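Ice-binding protein (PDB 5UYT) probably binds ice crystals through its tandem ice-binding beta-solenoid domains, acting as a multi-domain antifreeze protein of an Antarctic bacterium. Local coordinates at residues 280-285 with 382-387; 338-343 with 363-368. All coordinates share one frame; numbering follows the deposited sequence.

Interaction 1 (280-285 with 382-387); sequences NNAYTY and SVIGNN
A282 meets I384 through single methyl groups: its CB lies 3.8 Å from CD1 at the far end of the isoleucine. I384 CG1 stands anti to its carbonyl carbon (chi1 -52°), and the next bond is extended, which puts CD1 under the helix, where L279 and L286 also touch the side chain. Y283 carries most of the contact. Its CG stands anti to the backbone N, and the side chain leaves the helix toward the strand and slides past I384 in the opposite direction. Ring atom CD1 packs 3.7 Å from I384 CG2, while the carbonyl O of I384 sits at the ring edge, in the ring plane, 3.6 Å from CD1 and just as near to CE1. The helix crosses strand 382-385 almost perpendicularly, at 92°, with the axes 9.2 Å apart. This is the ice-binding-protein fold: a right-handed beta-solenoid with a long helix lying along its flank, across the parallel strands of successive coils. Beyond the strand, N386 crosses the tyrosine side chain at about a right angle. Its CB presses on the hydroxyl end of the ring, 3.3 Å from Y283 CZ and equally close to OH, a tight fit, and its amide plane is turned 33° from the ring. Y283 CE1 lies the same 3.3 Å from N386 CB, which therefore touches three successive atoms of the tyrosine, CE1, CZ and OH. Y283 also touches K366 and D368 of the adjoining coil, so its side chain bridges two turns of the solenoid, and N386 in turn packs on D368.

Interaction 2 (338-343 with 363-368); sequences IKINGA and VFWKVD
Strands 338-340 and 363-367 run parallel, 12° apart with axes 4.7 Å from each other, and the ladder alternates between them: I338 N to F364 O, K366 N to I338 O at 2.8 Å, I340 N to K366 O at 2.7 Å and D368 N to I340 O. On the face carrying I338, W365, I340 and V367, the chief side-chain pair is a CH-pi contact. I338 CD1 stands 3.6 Å from the centroid of the indole six-membered ring, 17° off its normal, while CG2 rests on CE3 and CZ3. I340 CD1 comes to the same ring at its edge, 4.2 Å from CE3, and beside V367 CG2; the indole NE1 is bonded to K380 O. Such in-register stacking of side chains from one coil to the next, apolar on one face and lysine on lysine on the other, belongs to a parallel beta-solenoid, here of the right-handed ice-binding type. The other face carries K339 and K366, of which K366 packs against helix 270-288. K366 is bent at chi2 (-81°) and chi3, which lays CE 3.7 Å from K339 CB; NZ then bonds I340 O at 3.2 Å. The ammonium approaches from above the carbonyl plane, whereas D368 N comes nearly along the C=O axis, so two donors grip this oxygen. The end of K339 leads away, NZ bonding L289 O and T291 OG1. Past the strands, G342 has backbone angles at which a CB would be jammed against the carbonyl O of N341, which calls for glycine, and its O lies 3.3 Å from V367 CG1.

Overall arrangement
After the first ice-binding domain and the opening strands of the second, the chain forms helix 270-288, which supplies the first half of interaction 1. It then winds into solenoid coils, passing 338-343 and, after 19 intervening residues, returning one coil on at 363-368 to close interaction 2. A further coil brings 382-387 back under the helix, closing the much longer loop of interaction 1, within which the shorter loop lies entirely. Strand 363-367 links the two: its far side takes S382 N and I384 N in probable hydrogen bonds to V363 O and W365 O. The centres are about 9 Å apart, so coil-to-coil pairing and helix-to-coil packing meet in one region.

Interaction 1 (280-285 with 382-387)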
loop_
_atom_site.group_PDB
_atom_site.type_symbol
_atom_site.label_atom_id
_atom_site.label_comp_id
_atom_site.label_asym_id
_atom_site.label_seq_id
_atom_site.Cartn_x
_atom_site.Cartn_y
_atom_site.Cartn_z
ATOM N N ASN A 280 16.206 13.046 -18.465
ATOM C CA ASN A 280 15.019 13.724 -18.971
ATOM C C ASN A 280 14.026 12.749 -19.585
ATOM O O ASN A 280 12.808 12.893 -19.388
ATOM C CB ASN A 280 15.376 14.789 -20.028
ATOM C CG ASN A 280 16.119 15.959 -19.430
ATOM O OD1 ASN A 280 16.238 16.067 -18.209
ATOM N ND2 ASN A 280 16.655 16.819 -20.280
ATOM N N ASN A 281 14.531 11.765 -20.329
ATOM C CA ASN A 281 13.628 10.782 -20.951
ATOM C C ASN A 281 12.854 9.993 -19.880
ATOM O O ASN A 281 11.630 9.801 -20.010
ATOM C CB ASN A 281 14.359 9.806 -21.863
ATOM C CG ASN A 281 14.967 10.461 -23.102
ATOM O OD1 ASN A 281 14.474 11.463 -23.618
ATOM N ND2 ASN A 281 16.046 9.851 -23.604
ATOM N N ALA A 282 13.558 9.559 -18.833
ATOM C CA ALA A 282 12.939 8.799 -17.745
ATOM C C ALA A 282 11.894 9.654 -16.998
ATOM O O ALA A 282 10.802 9.165 -16.667
ATOM C CB ALA A 282 13.999 8.270 -16.777
ATOM N N TYR A 283 12.229 10.915 -16.719
ATOM C CA TYR A 283 11.284 11.779 -16.014
ATOM C C TYR A 283 9.979 11.934 -16.816
ATOM O O TYR A 283 8.880 11.760 -16.278
ATOM C CB TYR A 283 11.906 13.152 -15.701
ATOM C CG TYR A 283 10.996 14.052 -14.894
ATOM C CD1 TYR A 283 11.030 14.037 -13.487
ATOM C CD2 TYR A 283 10.130 14.917 -15.522
ATOM C CE1 TYR A 283 10.184 14.871 -12.746
ATOM C CE2 TYR A 283 9.271 15.748 -14.807
ATOM C CZ TYR A 283 9.305 15.720 -13.424
ATOM O OH TYR A 283 8.455 16.578 -12.759
ATOM N N THR A 284 10.106 12.266 -18.099
ATOM C CA THR A 284 8.951 12.391 -18.982
ATOM C C THR A 284 8.129 11.099 -19.043
ATOM O O THR A 284 6.907 11.150 -19.026
ATOM C CB THR A 284 9.385 12.777 -20.402
ATOM O OG1 THR A 284 10.159 13.975 -20.300
ATOM C CG2 THR A 284 8.185 12.990 -21.330
ATOM N N TYR A 285 8.805 9.957 -19.110
ATOM C CA TYR A 285 8.099 8.670 -19.114
ATOM C C TYR A 285 7.276 8.497 -17.830
ATOM O O TYR A 285 6.092 8.114 -17.899
ATOM C CB TYR A 285 9.075 7.491 -19.295
ATOM C CG TYR A 285 8.385 6.139 -19.147
ATOM C CD1 TYR A 285 7.749 5.538 -20.233
ATOM C CD2 TYR A 285 8.353 5.480 -17.922
ATOM C CE1 TYR A 285 7.109 4.305 -20.106
ATOM C CE2 TYR A 285 7.699 4.251 -17.781
ATOM C CZ TYR A 285 7.106 3.657 -18.877
ATOM O OH TYR A 285 6.455 2.425 -18.750
ATOM N N SER A 382 14.605 4.858 -7.054
ATOM C CA SER A 382 15.257 5.891 -7.863
ATOM C C SER A 382 14.389 7.158 -7.841
ATOM O O SER A 382 13.244 7.139 -8.307
ATOM C CB SER A 382 15.411 5.383 -9.302
ATOM O OG SER A 382 16.332 4.317 -9.338
ATOM N N VAL A 383 14.941 8.240 -7.286
ATOM C CA VAL A 383 14.200 9.490 -7.170
ATOM C C VAL A 383 14.662 10.340 -8.335
ATOM O O VAL A 383 15.867 10.537 -8.552
ATOM C CB VAL A 383 14.548 10.282 -5.889
ATOM C CG1 VAL A 383 13.727 11.581 -5.863
ATOM C CG2 VAL A 383 14.302 9.461 -4.656
ATOM N N ILE A 384 13.694 10.838 -9.097
ATOM C CA ILE A 384 14.013 11.770 -10.165
ATOM C C ILE A 384 13.246 13.037 -9.920
ATOM O O ILE A 384 12.031 13.095 -10.160
ATOM C CB ILE A 384 13.631 11.233 -11.531
ATOM C CG1 ILE A 384 14.215 9.834 -11.734
ATOM C CG2 ILE A 384 14.120 12.215 -12.605
ATOM C CD1 ILE A 384 14.029 9.322 -13.142
ATOM N N GLY A 385 13.978 14.031 -9.435
ATOM C CA GLY A 385 13.442 15.338 -9.131
ATOM C C GLY A 385 13.536 16.212 -10.366
ATOM O O GLY A 385 14.217 15.874 -11.352
ATOM N N ASN A 386 12.831 17.340 -10.304
ATOM C CA ASN A 386 12.694 18.238 -11.445
ATOM C C ASN A 386 12.622 19.666 -10.943
ATOM O O ASN A 386 11.735 19.990 -10.133
ATOM C CB ASN A 386 11.404 17.919 -12.208
ATOM C CG ASN A 386 11.207 18.792 -13.440
ATOM O OD1 ASN A 386 10.146 19.420 -13.599
ATOM N ND2 ASN A 386 12.186 18.801 -14.338
ATOM N N ASN A 387 13.526 20.508 -11.427
ATOM C CA ASN A 387 13.577 21.920 -11.079
ATOM C C ASN A 387 13.470 22.193 -9.583
ATOM O O ASN A 387 12.476 22.734 -9.103
ATOM C CB ASN A 387 12.514 22.686 -11.877
ATOM C CG ASN A 387 12.753 22.587 -13.363
ATOM O OD1 ASN A 387 13.900 22.475 -13.804
ATOM N ND2 ASN A 387 11.686 22.590 -14.141
#

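Interaction 2 (338-343 with 363-368)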
loop_
_atom_site.group_PDB
_atom_site.type_symbol
_atom_site.label_atom_id
_atom_site.label_comp_id
_atom_site.label_asym_id
_atom_site.label_seq_id
_atom_site.Cartn_x
_atom_site.Cartn_y
_atom_site.Cartn_z
ATOM N N ILE A 338 5.774 6.390 -7.753
ATOM C CA ILE A 338 5.142 7.399 -6.857
ATOM C C ILE A 338 5.383 8.770 -7.482
ATOM O O ILE A 338 6.520 9.242 -7.529
ATOM C CB ILE A 338 5.728 7.308 -5.420
ATOM C CG1 ILE A 338 5.382 5.903 -4.868
ATOM C CG2 ILE A 338 5.097 8.383 -4.508
ATOM C CD1 ILE A 338 6.064 5.541 -3.568
ATOM N N LYS A 339 4.333 9.363 -8.044
ATOM C CA LYS A 339 4.437 10.668 -8.697
ATOM C C LYS A 339 4.065 11.714 -7.644
ATOM O O LYS A 339 2.997 11.618 -7.016
ATOM C CB LYS A 339 3.427 10.771 -9.864
ATOM C CG LYS A 339 3.597 9.731 -10.958
ATOM C CD LYS A 339 2.763 10.086 -12.196
ATOM C CE LYS A 339 1.296 9.830 -11.920
ATOM N NZ LYS A 339 0.487 10.170 -13.128
ATOM N N ILE A 340 4.899 12.736 -7.483
ATOM C CA ILE A 340 4.638 13.787 -6.471
ATOM C C ILE A 340 4.577 15.129 -7.203
ATOM O O ILE A 340 5.547 15.497 -7.897
ATOM C CB ILE A 340 5.755 13.772 -5.371
ATOM C CG1 ILE A 340 5.700 12.468 -4.566
ATOM C CG2 ILE A 340 5.631 15.013 -4.477
ATOM C CD1 ILE A 340 6.874 12.306 -3.577
ATOM N N ASN A 341 3.437 15.832 -7.104
ATOM C CA ASN A 341 3.274 17.117 -7.767
ATOM C C ASN A 341 3.627 18.238 -6.776
ATOM O O ASN A 341 2.742 18.957 -6.245
ATOM C CB ASN A 341 1.848 17.225 -8.337
ATOM C CG ASN A 341 1.625 18.498 -9.124
ATOM O OD1 ASN A 341 2.580 19.147 -9.562
ATOM N ND2 ASN A 341 0.355 18.863 -9.317
ATOM N N GLY A 342 4.928 18.364 -6.532
ATOM C CA GLY A 342 5.478 19.383 -5.636
ATOM C C GLY A 342 6.766 18.843 -5.028
ATOM O O GLY A 342 7.267 17.809 -5.460
ATOM N N ALA A 343 7.283 19.521 -4.002
ATOM C CA ALA A 343 8.525 19.117 -3.343
ATOM C C ALA A 343 8.311 17.907 -2.430
ATOM O O ALA A 343 7.182 17.657 -1.960
ATOM C CB ALA A 343 9.081 20.269 -2.516
ATOM N N VAL A 363 11.449 0.491 -7.703
ATOM C CA VAL A 363 10.746 1.599 -7.044
ATOM C C VAL A 363 11.226 2.931 -7.621
ATOM O O VAL A 363 12.464 3.190 -7.680
ATOM C CB VAL A 363 11.054 1.568 -5.540
ATOM C CG1 VAL A 363 10.381 2.744 -4.852
ATOM C CG2 VAL A 363 10.580 0.224 -4.958
ATOM N N PHE A 364 10.266 3.738 -8.103
ATOM C CA PHE A 364 10.589 5.022 -8.732
ATOM C C PHE A 364 9.768 6.148 -8.151
ATOM O O PHE A 364 8.557 5.993 -7.926
ATOM C CB PHE A 364 10.314 4.952 -10.237
ATOM C CG PHE A 364 11.071 3.847 -10.902
ATOM C CD1 PHE A 364 12.382 4.062 -11.339
ATOM C CD2 PHE A 364 10.525 2.559 -10.969
ATOM C CE1 PHE A 364 13.123 3.021 -11.902
ATOM C CE2 PHE A 364 11.268 1.511 -11.539
ATOM C CZ PHE A 364 12.558 1.743 -11.980
ATOM N N TRP A 365 10.415 7.291 -7.958
ATOM C CA TRP A 365 9.734 8.449 -7.401
ATOM C C TRP A 365 9.934 9.574 -8.404
ATOM O O TRP A 365 11.085 9.929 -8.719
ATOM C CB TRP A 365 10.409 8.881 -6.095
ATOM C CG TRP A 365 10.470 7.816 -5.017
ATOM C CD1 TRP A 365 11.342 6.751 -4.953
ATOM C CD2 TRP A 365 9.659 7.750 -3.847
ATOM N NE1 TRP A 365 11.097 6.022 -3.808
ATOM C CE2 TRP A 365 10.068 6.614 -3.115
ATOM C CE3 TRP A 365 8.590 8.530 -3.359
ATOM C CZ2 TRP A 365 9.459 6.238 -1.906
ATOM C CZ3 TRP A 365 7.996 8.169 -2.141
ATOM C CH2 TRP A 365 8.449 7.036 -1.417
ATOM N N LYS A 366 8.833 10.129 -8.915
ATOM C CA LYS A 366 8.913 11.263 -9.827
ATOM C C LYS A 366 8.545 12.502 -9.020
ATOM O O LYS A 366 7.373 12.621 -8.633
ATOM C CB LYS A 366 7.894 11.036 -10.952
ATOM C CG LYS A 366 7.940 12.021 -12.139
ATOM C CD LYS A 366 7.224 13.345 -11.868
ATOM C CE LYS A 366 5.779 13.212 -11.389
ATOM N NZ LYS A 366 5.243 14.537 -10.941
ATOM N N VAL A 367 9.499 13.404 -8.757
ATOM C CA VAL A 367 9.212 14.544 -7.870
ATOM C C VAL A 367 9.305 15.874 -8.645
ATOM O O VAL A 367 10.370 16.274 -9.130
ATOM C CB VAL A 367 10.197 14.569 -6.662
ATOM C CG1 VAL A 367 9.832 15.747 -5.754
ATOM C CG2 VAL A 367 10.144 13.212 -5.924
ATOM N N ASP A 368 8.167 16.543 -8.800
ATOM C CA ASP A 368 8.156 17.797 -9.540
ATOM C C ASP A 368 8.426 18.947 -8.572
ATOM O O ASP A 368 7.531 19.731 -8.224
ATOM C CB ASP A 368 6.830 18.007 -10.283
ATOM C CG ASP A 368 6.848 19.228 -11.163
ATOM O OD1 ASP A 368 7.940 19.703 -11.544
ATOM O OD2 ASP A 368 5.747 19.737 -11.509
#